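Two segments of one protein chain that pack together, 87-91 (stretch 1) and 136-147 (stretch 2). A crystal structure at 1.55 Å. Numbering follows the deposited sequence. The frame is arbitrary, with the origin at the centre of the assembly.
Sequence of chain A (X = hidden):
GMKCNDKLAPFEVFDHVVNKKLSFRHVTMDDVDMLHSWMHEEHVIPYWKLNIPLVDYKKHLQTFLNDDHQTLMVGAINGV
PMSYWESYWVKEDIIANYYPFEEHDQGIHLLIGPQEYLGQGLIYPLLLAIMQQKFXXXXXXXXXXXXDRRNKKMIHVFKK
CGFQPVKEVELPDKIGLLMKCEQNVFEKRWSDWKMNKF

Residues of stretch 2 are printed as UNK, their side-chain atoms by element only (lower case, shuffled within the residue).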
# COMPACT_ATOMS: atom_id res chain seq x y z
N SER A 87 -0.31 6.02 0.54
CA SER A 87 -0.93 6.11 1.87
C SER A 87 -1.88 7.33 1.89
O SER A 87 -1.47 8.46 1.59
CB SER A 87 0.16 6.22 2.91
OG SER A 87 -0.38 6.46 4.17
N TYR A 88 -3.15 7.15 2.27
CA TYR A 88 -4.11 8.25 2.19
C TYR A 88 -5.12 8.29 3.33
O TYR A 88 -5.27 7.31 4.05
CB TYR A 88 -4.83 8.20 0.82
CG TYR A 88 -5.67 6.95 0.60
CD1 TYR A 88 -7.00 6.94 0.97
CD2 TYR A 88 -5.15 5.80 -0.02
CE1 TYR A 88 -7.78 5.79 0.80
CE2 TYR A 88 -5.95 4.65 -0.19
CZ TYR A 88 -7.25 4.69 0.20
OH TYR A 88 -8.09 3.58 0.04
N TRP A 89 -5.72 9.47 3.50
CA TRP A 89 -6.83 9.69 4.41
C TRP A 89 -8.12 9.34 3.71
O TRP A 89 -8.42 9.84 2.60
CB TRP A 89 -6.91 11.14 4.88
CG TRP A 89 -5.72 11.58 5.68
CD1 TRP A 89 -4.72 12.43 5.26
CD2 TRP A 89 -5.39 11.21 7.03
NE1 TRP A 89 -3.82 12.63 6.27
CE2 TRP A 89 -4.20 11.89 7.37
CE3 TRP A 89 -6.00 10.41 8.00
CZ2 TRP A 89 -3.60 11.75 8.60
CZ3 TRP A 89 -5.41 10.29 9.23
CH2 TRP A 89 -4.22 10.97 9.53
N VAL A 90 -8.90 8.47 4.34
CA VAL A 90 -10.17 8.05 3.75
C VAL A 90 -11.07 9.27 3.50
O VAL A 90 -11.69 9.36 2.43
CB VAL A 90 -10.91 7.02 4.62
CG1 VAL A 90 -12.40 6.86 4.15
CG2 VAL A 90 -10.19 5.67 4.59
N LYS A 91 -11.12 10.21 4.46
CA LYS A 91 -12.04 11.33 4.39
C LYS A 91 -11.96 12.10 3.08
O LYS A 91 -12.97 12.58 2.59
CB LYS A 91 -11.82 12.28 5.58
CG LYS A 91 -12.86 13.41 5.70
CD LYS A 91 -12.45 14.36 6.85
CE LYS A 91 -13.43 15.52 6.99
NZ LYS A 91 -13.01 16.37 8.13
N UNK A 136 0.53 4.54 13.86
CA UNK A 136 1.02 5.38 14.94
C UNK A 136 0.32 6.73 14.99
O UNK A 136 0.55 7.49 15.94
c UNK A 136 2.54 5.56 14.88
c UNK A 136 3.26 4.27 14.89
o UNK A 136 2.93 3.72 17.18
c UNK A 136 2.86 3.36 16.03
n UNK A 136 2.38 2.19 15.67
N UNK A 137 -0.45 7.09 13.98
CA UNK A 137 -1.35 8.26 14.09
C UNK A 137 -2.32 7.98 15.26
O UNK A 137 -3.07 7.03 15.22
c UNK A 137 -2.05 8.49 12.77
c UNK A 137 -3.13 9.54 12.85
o UNK A 137 -1.53 11.23 12.43
o UNK A 137 -3.24 11.71 13.75
c UNK A 137 -2.58 10.94 13.04
N UNK A 138 -2.29 8.80 16.33
CA UNK A 138 -3.10 8.39 17.52
C UNK A 138 -4.60 8.18 17.29
O UNK A 138 -5.16 7.27 17.87
c UNK A 138 -2.84 9.52 18.54
c UNK A 138 -1.47 10.00 16.64
c UNK A 138 -1.46 10.01 18.12
N UNK A 139 -5.22 8.97 16.44
CA UNK A 139 -6.66 8.81 16.29
C UNK A 139 -7.06 7.82 15.19
O UNK A 139 -8.25 7.56 15.03
c UNK A 139 -7.11 11.15 17.18
c UNK A 139 -7.28 10.17 16.01
o UNK A 139 -6.91 12.37 16.91
o UNK A 139 -7.18 10.70 18.35
N UNK A 140 -6.09 7.28 14.46
CA UNK A 140 -6.43 6.27 13.45
C UNK A 140 -6.61 4.90 14.09
O UNK A 140 -5.67 4.33 14.62
c UNK A 140 -5.68 5.00 11.41
o UNK A 140 -5.32 7.41 11.65
c UNK A 140 -5.37 6.17 12.36
N UNK A 141 -7.83 4.35 14.00
CA UNK A 141 -8.12 3.01 14.53
C UNK A 141 -8.34 1.98 13.45
O UNK A 141 -8.33 0.78 13.73
o UNK A 141 -8.36 4.20 17.19
n UNK A 141 -10.40 4.88 16.55
c UNK A 141 -9.34 4.09 16.45
c UNK A 141 -9.38 3.05 15.36
N UNK A 142 -8.51 2.43 12.22
CA UNK A 142 -8.85 1.54 11.11
C UNK A 142 -8.11 1.93 9.87
O UNK A 142 -8.03 3.13 9.54
c UNK A 142 -10.79 0.54 9.68
o UNK A 142 -11.10 1.35 12.05
c UNK A 142 -10.40 1.58 10.82
N UNK A 143 -7.56 0.93 9.18
CA UNK A 143 -6.97 1.12 7.86
C UNK A 143 -7.77 0.24 6.88
O UNK A 143 -8.07 -0.89 7.18
c UNK A 143 -4.95 0.91 6.35
c UNK A 143 -4.64 1.71 8.71
c UNK A 143 -5.47 0.78 7.79
c UNK A 143 -3.19 1.32 8.89
N UNK A 144 -8.11 0.81 5.73
CA UNK A 144 -8.88 0.12 4.71
C UNK A 144 -8.06 -0.10 3.45
O UNK A 144 -7.06 0.58 3.16
c UNK A 144 -9.93 2.15 3.53
c UNK A 144 -10.20 0.86 4.37
c UNK A 144 -11.04 1.13 5.63
N UNK A 145 -8.50 -1.08 2.69
CA UNK A 145 -7.93 -1.45 1.39
C UNK A 145 -9.13 -1.87 0.51
O UNK A 145 -10.17 -2.34 1.03
c UNK A 145 -6.97 -2.56 1.54
N UNK A 146 -8.99 -1.64 -0.79
CA UNK A 146 -10.01 -2.02 -1.78
C UNK A 146 -9.36 -2.66 -3.01
O UNK A 146 -9.55 -2.17 -4.12
c UNK A 146 -9.05 0.56 -3.15
o UNK A 146 -8.00 0.05 -2.69
o UNK A 146 -9.14 1.00 -4.34
c UNK A 146 -10.93 -0.81 -2.11
c UNK A 146 -10.25 0.57 -2.21
N UNK A 147 -8.68 -3.82 -2.81
CA UNK A 147 -8.10 -4.53 -3.92
C UNK A 147 -9.18 -4.86 -4.96
O UNK A 147 -10.34 -5.11 -4.57
c UNK A 147 -8.41 -5.99 -1.97
c UNK A 147 -8.55 -4.56 -1.52
c UNK A 147 -7.59 -5.83 -3.28
O HOH W 1 -7.09 1.25 -0.46

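Position 136 has five side-chain atoms. Three carbons run in a chain, and the third carries one oxygen and one nitrogen. This is an amide on a two-carbon arm, so the residue is Gln136. It lies out of reach of stretch 1.

Position 137 also has three carbons in line, but the third carries two oxygens. CB points toward stretch 1, and the second carbon lies 3.8 Å from CH2 of Trp89, near the plane of the indole and at its edge. A carboxylate on a two-carbon arm makes this Glu137. The contact uses the aliphatic CG, and chi1 is t.

Position 138 has three carbons that close a ring onto the backbone N. Only proline does this, so the residue is Pro138. It does not touch stretch 1.

Position 139 has two carbons, the second with two oxygens. This short carboxylate is Asp139. Its CB points sideways, and it makes no contact.

Position 140 has one carbon bearing an oxygen and a carbon. The oxygen lies 3.8 Å from CZ3 of Trp89. A beta-branched hydroxyl side chain identifies Thr140. Its OG1 is hydrogen-bonded elsewhere in the structure, so the approach to the indole leaves no polar need unmet. Its backbone N donates to O of Glu137 at 3.1 Å, in a type I turn that runs from Glu137 to Thr140. Both ends of the turn reach Trp89.

Position 141 has two carbons, the second with one oxygen and one nitrogen. The short amide is Asn141, exposed and out of reach.

Position 142 repeats the pattern of one carbon bearing an oxygen and a carbon. It is Thr142, the first residue of the strand, and it makes no contact.

Position 143 has four carbons, forked at the first, with one arm two carbons long. This is Ile143. It is buried, but its CB points sideways, and its CG2 comes no nearer than 6.8 Å, to O of Tyr88.

Position 144 has three carbons, forked at the first. One branch carbon lies 3.7 Å from CG2 of Val90. The short fork is Val144. Its CB points toward stretch 1, and its CG2 makes this contact and also lies 4.2 Å from OH of Tyr88.

Position 145 has a single carbon, so it is Ala145. CB points away.

Position 146 has three carbons in line, the third with two oxygens. The second carbon lies 4.3 Å from OH of Tyr88. This is Glu146. Water 1 accepts from OH of Tyr88 at 2.6 Å and donates to OE1 of Glu146 at 2.7 Å.

Position 147 has three carbons closed onto the backbone N. It is Pro147, out of reach.

The contact is small, burying 229 Å² in all, and has no direct hydrogen bond. Trp89 meets the turn, Val90 packs against Val144, and a water joins Tyr88 to Glu146. Side chains do the work: the CA atoms of Val90 and Val144 are 8.1 Å apart.

Stretch 2 136-147: QEPDTNTIVAEP
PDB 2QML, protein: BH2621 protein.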